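PDB 1XKY: dihydrodipicolinate synthase from Bacillus anthracis, which probably condenses pyruvate with aspartate semialdehyde, the dihydrodipicolinate synthase step that opens the lysine branch of bacterial amino-acid biosynthesis. Local coordinates for residues I168-V178 with D191-L201; G200-V208 with E227-G235. All coordinates share one frame; numbering follows the deposited sequence.

Contact 1. Residues I168-V178 with D191-L201; sequences IVAIKDAGGDV and DFAVYSGDDGL. With K (potassium ion), chain F; K (potassium ion), chain E.
Two neighbouring parallel strands of the TIM barrel, 168-173 and 193-196, pair here through their backbones, the sixth and seventh staves of an eight-stranded closed sheet. Five hydrogen bonds stitch the ladder; the straightest is D173 N to Y195 O, 2.8 Å at 176°. At the C-terminal end the geometry changes: G197 N reaches D173 O from above the carbonyl plane, and the glycine lets K172 CG lie 3.7 Å from G197 CA. Beyond this, water 2 joins D173 O, G176 N and D198 OD2, tying the two loops together.

At the other end F192 turns its ring back across strand 168-173, its CG anti to the backbone N (chi1 -174°). A170 CA sits 3.8 Å above one face, nearer the ring's margin than its centre, while I168 O lies in the ring plane at the edge, 3.5 Å from CD1. I171 CG2 touches both F192 CE2 (3.8 Å) and V194 CG2 (3.9 Å). I168 O binds one potassium ion at 2.7 Å, with S163 and I165; F192 O lies at a longer 3.2 Å from a second, whose site includes I185, T188 and A189.

Strand 141-145 continues the sheet beyond 168-173, and strand 212-215 beyond 193-196; helix 156-163 packs on I171 and F192, and helix 178-187, the crossover of this right-handed beta-alpha-beta unit, lies against D173 and V194.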
loop_
_atom_site.group_PDB
_atom_site.type_symbol
_atom_site.label_atom_id
_atom_site.label_comp_id
_atom_site.label_asym_id
_atom_site.label_seq_id
_atom_site.Cartn_x
_atom_site.Cartn_y
_atom_site.Cartn_z
ATOM N N ILE A 168 26.722 -16.389 -8.958
ATOM C CA ILE A 168 25.490 -15.969 -8.271
ATOM C C ILE A 168 24.606 -17.211 -8.119
ATOM O O ILE A 168 23.981 -17.673 -9.087
ATOM C CB ILE A 168 24.748 -14.818 -8.998
ATOM C CG1 ILE A 168 25.696 -13.629 -9.204
ATOM C CG2 ILE A 168 23.519 -14.397 -8.177
ATOM C CD1 ILE A 168 25.082 -12.402 -9.859
ATOM N N VAL A 169 24.580 -17.749 -6.900
ATOM C CA VAL A 169 24.102 -19.111 -6.646
ATOM C C VAL A 169 22.819 -19.221 -5.817
ATOM O O VAL A 169 22.228 -20.307 -5.726
ATOM C CB VAL A 169 25.216 -19.974 -5.979
ATOM C CG1 VAL A 169 26.457 -20.016 -6.850
ATOM C CG2 VAL A 169 25.576 -19.472 -4.558
ATOM N N ALA A 170 22.379 -18.117 -5.222
ATOM C CA ALA A 170 21.220 -18.150 -4.331
ATOM C C ALA A 170 20.626 -16.765 -4.114
ATOM O O ALA A 170 21.250 -15.755 -4.445
ATOM C CB ALA A 170 21.599 -18.775 -2.990
ATOM N N ILE A 171 19.408 -16.741 -3.571
ATOM C CA ILE A 171 18.751 -15.503 -3.171
ATOM C C ILE A 171 18.054 -15.693 -1.822
ATOM O O ILE A 171 17.431 -16.733 -1.568
ATOM C CB ILE A 171 17.763 -14.982 -4.258
ATOM C CG1 ILE A 171 17.114 -13.653 -3.829
ATOM C CG2 ILE A 171 16.709 -16.034 -4.593
ATOM C CD1 ILE A 171 16.504 -12.885 -4.975
ATOM N N LYS A 172 18.232 -14.713 -0.943
ATOM C CA LYS A 172 17.412 -14.572 0.259
ATOM C C LYS A 172 16.238 -13.689 -0.144
ATOM O O LYS A 172 16.423 -12.508 -0.426
ATOM C CB LYS A 172 18.215 -13.917 1.398
ATOM C CG LYS A 172 17.394 -13.595 2.647
ATOM C CD LYS A 172 18.198 -12.850 3.695
ATOM C CE LYS A 172 17.332 -12.518 4.922
ATOM N NZ LYS A 172 18.112 -11.825 5.992
ATOM N N ASP A 173 15.040 -14.258 -0.193
ATOM C CA ASP A 173 13.870 -13.504 -0.653
ATOM C C ASP A 173 12.975 -13.083 0.509
ATOM O O ASP A 173 12.131 -13.859 0.970
ATOM C CB ASP A 173 13.067 -14.314 -1.688
ATOM C CG ASP A 173 12.055 -13.452 -2.445
ATOM O OD1 ASP A 173 11.705 -12.354 -1.954
ATOM O OD2 ASP A 173 11.600 -13.878 -3.529
ATOM N N ALA A 174 13.159 -11.845 0.967
ATOM C CA ALA A 174 12.301 -11.260 2.001
ATOM C C ALA A 174 11.163 -10.400 1.416
ATOM O O ALA A 174 10.634 -9.501 2.082
ATOM C CB ALA A 174 13.133 -10.457 2.982
ATOM N N GLY A 175 10.768 -10.687 0.180
ATOM C CA GLY A 175 9.643 -9.992 -0.450
ATOM C C GLY A 175 8.289 -10.343 0.147
ATOM O O GLY A 175 7.305 -9.646 -0.099
ATOM N N GLY A 176 8.232 -11.436 0.906
ATOM C CA GLY A 176 7.014 -11.863 1.582
ATOM C C GLY A 176 6.015 -12.557 0.677
ATOM O O GLY A 176 4.872 -12.763 1.060
ATOM N N ASP A 177 6.455 -12.952 -0.513
ATOM C CA ASP A 177 5.563 -13.451 -1.543
ATOM C C ASP A 177 6.057 -14.802 -2.039
ATOM O O ASP A 177 7.020 -14.873 -2.810
ATOM C CB ASP A 177 5.495 -12.436 -2.691
ATOM C CG ASP A 177 4.416 -12.764 -3.711
ATOM O OD1 ASP A 177 4.050 -13.948 -3.862
ATOM O OD2 ASP A 177 3.931 -11.825 -4.373
ATOM N N VAL A 178 5.383 -15.872 -1.620
ATOM C CA VAL A 178 5.819 -17.228 -1.997
ATOM C C VAL A 178 5.498 -17.551 -3.464
ATOM O O VAL A 178 6.022 -18.525 -4.016
ATOM C CB VAL A 178 5.276 -18.327 -1.037
ATOM C CG1 VAL A 178 5.678 -18.017 0.411
ATOM C CG2 VAL A 178 3.767 -18.506 -1.165
ATOM N N ASP A 191 20.739 -25.699 -9.636
ATOM C CA ASP A 191 21.835 -25.275 -8.759
ATOM C C ASP A 191 21.718 -23.812 -8.297
ATOM O O ASP A 191 22.675 -23.240 -7.766
ATOM C CB ASP A 191 23.202 -25.544 -9.422
ATOM C CG ASP A 191 23.415 -24.759 -10.714
ATOM O OD1 ASP A 191 22.532 -23.986 -11.141
ATOM O OD2 ASP A 191 24.494 -24.924 -11.317
ATOM N N PHE A 192 20.550 -23.209 -8.507
ATOM C CA PHE A 192 20.252 -21.904 -7.937
ATOM C C PHE A 192 19.191 -22.062 -6.848
ATOM O O PHE A 192 18.084 -22.521 -7.123
ATOM C CB PHE A 192 19.781 -20.928 -9.012
ATOM C CG PHE A 192 19.585 -19.526 -8.505
ATOM C CD1 PHE A 192 20.653 -18.641 -8.450
ATOM C CD2 PHE A 192 18.340 -19.104 -8.064
ATOM C CE1 PHE A 192 20.484 -17.356 -7.972
ATOM C CE2 PHE A 192 18.157 -17.812 -7.584
ATOM C CZ PHE A 192 19.234 -16.935 -7.542
ATOM N N ALA A 193 19.541 -21.668 -5.626
ATOM C CA ALA A 193 18.703 -21.888 -4.446
ATOM C C ALA A 193 17.945 -20.632 -3.989
ATOM O O ALA A 193 18.522 -19.546 -3.894
ATOM C CB ALA A 193 19.562 -22.431 -3.302
ATOM N N VAL A 194 16.649 -20.797 -3.702
ATOM C CA VAL A 194 15.829 -19.743 -3.123
ATOM C C VAL A 194 15.635 -20.009 -1.629
ATOM O O VAL A 194 15.149 -21.072 -1.242
ATOM C CB VAL A 194 14.450 -19.647 -3.825
ATOM C CG1 VAL A 194 13.532 -18.638 -3.111
ATOM C CG2 VAL A 194 14.635 -19.261 -5.289
ATOM N N TYR A 195 16.045 -19.045 -0.806
ATOM C CA TYR A 195 15.806 -19.065 0.641
ATOM C C TYR A 195 14.722 -18.071 0.997
ATOM O O TYR A 195 14.723 -16.955 0.486
ATOM C CB TYR A 195 17.088 -18.704 1.414
ATOM C CG TYR A 195 18.068 -19.840 1.452
ATOM C CD1 TYR A 195 18.149 -20.675 2.564
ATOM C CD2 TYR A 195 18.884 -20.115 0.361
ATOM C CE1 TYR A 195 19.023 -21.757 2.592
ATOM C CE2 TYR A 195 19.762 -21.193 0.371
ATOM C CZ TYR A 195 19.832 -22.010 1.486
ATOM O OH TYR A 195 20.712 -23.065 1.484
ATOM N N SER A 196 13.808 -18.451 1.893
ATOM C CA SER A 196 12.946 -17.449 2.510
ATOM C C SER A 196 13.815 -16.481 3.318
ATOM O O SER A 196 14.805 -16.879 3.930
ATOM C CB SER A 196 11.884 -18.078 3.407
ATOM O OG SER A 196 11.131 -17.075 4.072
ATOM N N GLY A 197 13.457 -15.205 3.262
ATOM C CA GLY A 197 14.060 -14.173 4.097
ATOM C C GLY A 197 13.143 -13.783 5.246
ATOM O O GLY A 197 13.436 -12.840 5.976
ATOM N N ASP A 198 12.035 -14.505 5.413
ATOM C CA ASP A 198 11.148 -14.307 6.568
ATOM C C ASP A 198 10.860 -15.622 7.286
ATOM O O ASP A 198 10.377 -16.586 6.681
ATOM C CB ASP A 198 9.840 -13.648 6.127
ATOM C CG ASP A 198 10.049 -12.213 5.682
ATOM O OD1 ASP A 198 10.352 -11.371 6.557
ATOM O OD2 ASP A 198 9.957 -11.941 4.466
ATOM N N ASP A 199 11.135 -15.638 8.588
ATOM C CA ASP A 199 10.993 -16.837 9.408
ATOM C C ASP A 199 9.624 -17.488 9.298
ATOM O O ASP A 199 9.524 -18.705 9.117
ATOM C CB ASP A 199 11.295 -16.501 10.874
ATOM C CG ASP A 199 12.774 -16.468 11.154
ATOM O OD1 ASP A 199 13.418 -17.515 10.933
ATOM O OD2 ASP A 199 13.291 -15.414 11.584
ATOM N N GLY A 200 8.574 -16.675 9.398
ATOM C CA GLY A 200 7.209 -17.179 9.342
ATOM C C GLY A 200 6.886 -17.905 8.043
ATOM O O GLY A 200 6.051 -18.801 8.026
ATOM N N LEU A 201 7.533 -17.509 6.953
ATOM C CA LEU A 201 7.305 -18.140 5.660
ATOM C C LEU A 201 8.142 -19.382 5.381
ATOM O O LEU A 201 8.026 -19.950 4.299
ATOM C CB LEU A 201 7.520 -17.127 4.530
ATOM C CG LEU A 201 6.510 -15.979 4.520
ATOM C CD1 LEU A 201 6.673 -15.143 3.250
ATOM C CD2 LEU A 201 5.084 -16.494 4.649
HETATM K K K F . 24.701 -19.299 -11.144
HETATM K K K E . 15.840 -23.456 -9.277
HETATM O O HOH W 1 23.046 -22.691 -4.892
HETATM O O HOH W 2 9.712 -13.446 2.260
HETATM O O HOH W 3 23.512 -21.387 -9.473
HETATM O O HOH W 4 15.544 -22.374 -6.726
HETATM O O HOH W 5 16.010 -25.900 -7.318
HETATM O O HOH W 6 15.100 -25.889 -10.099
HETATM O O HOH W 7 25.429 -20.702 -13.246
#

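Contact 2. Residues G200-V208 with E227-G235; sequences GLTLPAMAV and EMIAAFQAG
The F232 ring reaches from helix 218-234 to helix 202-207 with its edge toward A207: A207 CA lies near the ring plane, 3.7 Å from CZ. L203 comes in obliquely, CG 3.7 Å from F232 CD1; the two side chains run antiparallel alongside one another, and L203 CD1 also lies against F232 CB and the ring carbon CG. The carbonyl carbon of M206 approaches the ring obliquely as well. The first torsion of F232 swings the ring out from its own helix toward 202-207, and F237 of a second subunit meets the same ring with planes at about 35°.

Two methionines fill in around this centre. M228, bent at its last torsion, brings CE to 3.8 Å from L203 CD1 and 3.9 Å from T202 CG2. M206 reaches the opposite way and crosses I229 at about a right angle, its CE 3.8 Å from I229 CG2 and 3.9 Å from Q233 NE2. No hydrogen bond links the segments, and T202 OG1 turns instead to D199 O.

The axes of segments 202-207 and 227-234 come no closer than 11.0 Å and cross at -32°, a spacing bridged by long side chains. Helix 218-234 ends in a Schellman motif at G235. This is apolar packing between successive outer helices of a TIM barrel, completed by helix 237-253 and by the second subunit.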
loop_
_atom_site.group_PDB
_atom_site.type_symbol
_atom_site.label_atom_id
_atom_site.label_comp_id
_atom_site.label_asym_id
_atom_site.label_seq_id
_atom_site.Cartn_x
_atom_site.Cartn_y
_atom_site.Cartn_z
ATOM N N GLY A 200 8.574 -16.675 9.398
ATOM C CA GLY A 200 7.209 -17.179 9.342
ATOM C C GLY A 200 6.886 -17.905 8.043
ATOM O O GLY A 200 6.051 -18.801 8.026
ATOM N N LEU A 201 7.533 -17.509 6.953
ATOM C CA LEU A 201 7.305 -18.140 5.660
ATOM C C LEU A 201 8.142 -19.382 5.381
ATOM O O LEU A 201 8.026 -19.950 4.299
ATOM C CB LEU A 201 7.520 -17.127 4.530
ATOM C CG LEU A 201 6.510 -15.979 4.520
ATOM C CD1 LEU A 201 6.673 -15.143 3.250
ATOM C CD2 LEU A 201 5.084 -16.494 4.649
ATOM N N THR A 202 8.973 -19.813 6.329
ATOM C CA THR A 202 9.859 -20.964 6.084
ATOM C C THR A 202 9.095 -22.158 5.491
ATOM O O THR A 202 9.442 -22.667 4.414
ATOM C CB THR A 202 10.570 -21.417 7.374
ATOM O OG1 THR A 202 11.333 -20.331 7.920
ATOM C CG2 THR A 202 11.489 -22.606 7.096
ATOM N N LEU A 203 8.045 -22.581 6.190
ATOM C CA LEU A 203 7.288 -23.772 5.798
ATOM C C LEU A 203 6.572 -23.630 4.438
ATOM O O LEU A 203 6.794 -24.443 3.548
ATOM C CB LEU A 203 6.321 -24.207 6.916
ATOM C CG LEU A 203 6.392 -25.695 7.268
ATOM C CD1 LEU A 203 7.840 -26.128 7.575
ATOM C CD2 LEU A 203 5.475 -26.033 8.440
ATOM N N PRO A 204 5.730 -22.591 4.267
ATOM C CA PRO A 204 5.109 -22.407 2.952
ATOM C C PRO A 204 6.103 -22.147 1.807
ATOM O O PRO A 204 5.844 -22.553 0.679
ATOM C CB PRO A 204 4.168 -21.209 3.163
ATOM C CG PRO A 204 4.679 -20.508 4.370
ATOM C CD PRO A 204 5.273 -21.580 5.239
ATOM N N ALA A 205 7.225 -21.490 2.090
ATOM C CA ALA A 205 8.269 -21.297 1.079
ATOM C C ALA A 205 8.917 -22.634 0.675
ATOM O O ALA A 205 9.112 -22.912 -0.504
ATOM C CB ALA A 205 9.325 -20.326 1.577
ATOM N N MET A 206 9.247 -23.453 1.663
ATOM C CA MET A 206 9.780 -24.782 1.392
ATOM C C MET A 206 8.756 -25.669 0.661
ATOM O O MET A 206 9.128 -26.440 -0.221
ATOM C CB MET A 206 10.288 -25.428 2.685
ATOM C CG MET A 206 11.555 -24.741 3.200
ATOM S SD MET A 206 12.272 -25.517 4.646
ATOM C CE MET A 206 13.072 -26.924 3.889
ATOM N N ALA A 207 7.471 -25.511 0.977
ATOM C CA ALA A 207 6.421 -26.262 0.284
ATOM C C ALA A 207 6.427 -26.038 -1.225
ATOM O O ALA A 207 6.150 -26.968 -1.977
ATOM C CB ALA A 207 5.053 -25.945 0.861
ATOM N N VAL A 208 6.756 -24.820 -1.667
ATOM C CA VAL A 208 6.828 -24.503 -3.096
ATOM C C VAL A 208 8.227 -24.696 -3.706
ATOM O O VAL A 208 8.424 -24.424 -4.898
ATOM C CB VAL A 208 6.302 -23.056 -3.400
ATOM C CG1 VAL A 208 4.874 -22.894 -2.879
ATOM C CG2 VAL A 208 7.211 -21.969 -2.822
ATOM N N GLU A 227 13.678 -29.208 14.026
ATOM C CA GLU A 227 12.677 -30.277 14.150
ATOM C C GLU A 227 11.473 -30.027 13.234
ATOM O O GLU A 227 10.919 -30.965 12.677
ATOM C CB GLU A 227 12.217 -30.402 15.613
ATOM C CG GLU A 227 11.161 -31.482 15.879
ATOM C CD GLU A 227 11.717 -32.895 15.941
ATOM O OE1 GLU A 227 10.910 -33.845 16.010
ATOM O OE2 GLU A 227 12.944 -33.072 15.920
ATOM N N MET A 228 11.061 -28.767 13.102
ATOM C CA MET A 228 9.990 -28.384 12.186
ATOM C C MET A 228 10.301 -28.798 10.750
ATOM O O MET A 228 9.460 -29.395 10.072
ATOM C CB MET A 228 9.740 -26.869 12.250
ATOM C CG MET A 228 8.524 -26.420 11.459
ATOM S SD MET A 228 8.421 -24.642 11.239
ATOM C CE MET A 228 9.868 -24.276 10.244
ATOM N N ILE A 229 11.510 -28.481 10.296
ATOM C CA ILE A 229 11.934 -28.790 8.935
ATOM C C ILE A 229 12.080 -30.298 8.711
ATOM O O ILE A 229 11.708 -30.799 7.656
ATOM C CB ILE A 229 13.249 -28.044 8.574
ATOM C CG1 ILE A 229 12.977 -26.538 8.481
ATOM C CG2 ILE A 229 13.858 -28.578 7.261
ATOM C CD1 ILE A 229 14.208 -25.700 8.304
ATOM N N ALA A 230 12.608 -31.015 9.703
ATOM C CA ALA A 230 12.728 -32.475 9.620
ATOM C C ALA A 230 11.339 -33.130 9.521
ATOM O O ALA A 230 11.117 -34.014 8.692
ATOM C CB ALA A 230 13.475 -33.005 10.818
ATOM N N ALA A 231 10.416 -32.680 10.362
ATOM C CA ALA A 231 9.033 -33.146 10.323
ATOM C C ALA A 231 8.375 -32.846 8.979
ATOM O O ALA A 231 7.704 -33.705 8.396
ATOM C CB ALA A 231 8.238 -32.520 11.448
ATOM N N PHE A 232 8.557 -31.622 8.494
ATOM C CA PHE A 232 8.015 -31.230 7.201
ATOM C C PHE A 232 8.555 -32.097 6.070
ATOM O O PHE A 232 7.791 -32.660 5.294
ATOM C CB PHE A 232 8.325 -29.769 6.895
ATOM C CG PHE A 232 7.668 -29.287 5.641
ATOM C CD1 PHE A 232 6.305 -29.012 5.627
ATOM C CD2 PHE A 232 8.387 -29.161 4.468
ATOM C CE1 PHE A 232 5.682 -28.583 4.464
ATOM C CE2 PHE A 232 7.768 -28.738 3.301
ATOM C CZ PHE A 232 6.416 -28.454 3.302
ATOM N N GLN A 233 9.878 -32.198 5.983
ATOM C CA GLN A 233 10.539 -32.973 4.934
ATOM C C GLN A 233 10.156 -34.450 5.005
ATOM O O GLN A 233 10.094 -35.123 3.983
ATOM C CB GLN A 233 12.066 -32.794 5.000
ATOM C CG GLN A 233 12.547 -31.431 4.477
ATOM C CD GLN A 233 14.055 -31.227 4.582
ATOM O OE1 GLN A 233 14.705 -31.709 5.512
ATOM N NE2 GLN A 233 14.616 -30.506 3.622
ATOM N N ALA A 234 9.881 -34.946 6.211
ATOM C CA ALA A 234 9.396 -36.318 6.393
ATOM C C ALA A 234 7.935 -36.472 5.926
ATOM O O ALA A 234 7.504 -37.560 5.531
ATOM C CB ALA A 234 9.519 -36.721 7.849
ATOM N N GLY A 235 7.182 -35.378 5.981
ATOM C CA GLY A 235 5.766 -35.387 5.617
ATOM C C GLY A 235 4.845 -35.574 6.814
ATOM O O GLY A 235 3.697 -35.972 6.659
#

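The contacts follow in series along the chain, overlapping at G200 and L201: strand 193-196 leads through a short loop and a 3-10 turn into helix 202-207. The centres lie about 14 Å apart on the same side of the chain's centre, contact 1 in the sheet about 10 Å from it and contact 2 in the outer helical layer about 18 Å from it. They also touch, with S196 CB 3.9 Å from A205 CB and V178 O 3.8 Å from V208 CG2. Both reach the second subunit, so this sector of the barrel runs from the strands through helix 202-207 to an interface of the four-chain assembly.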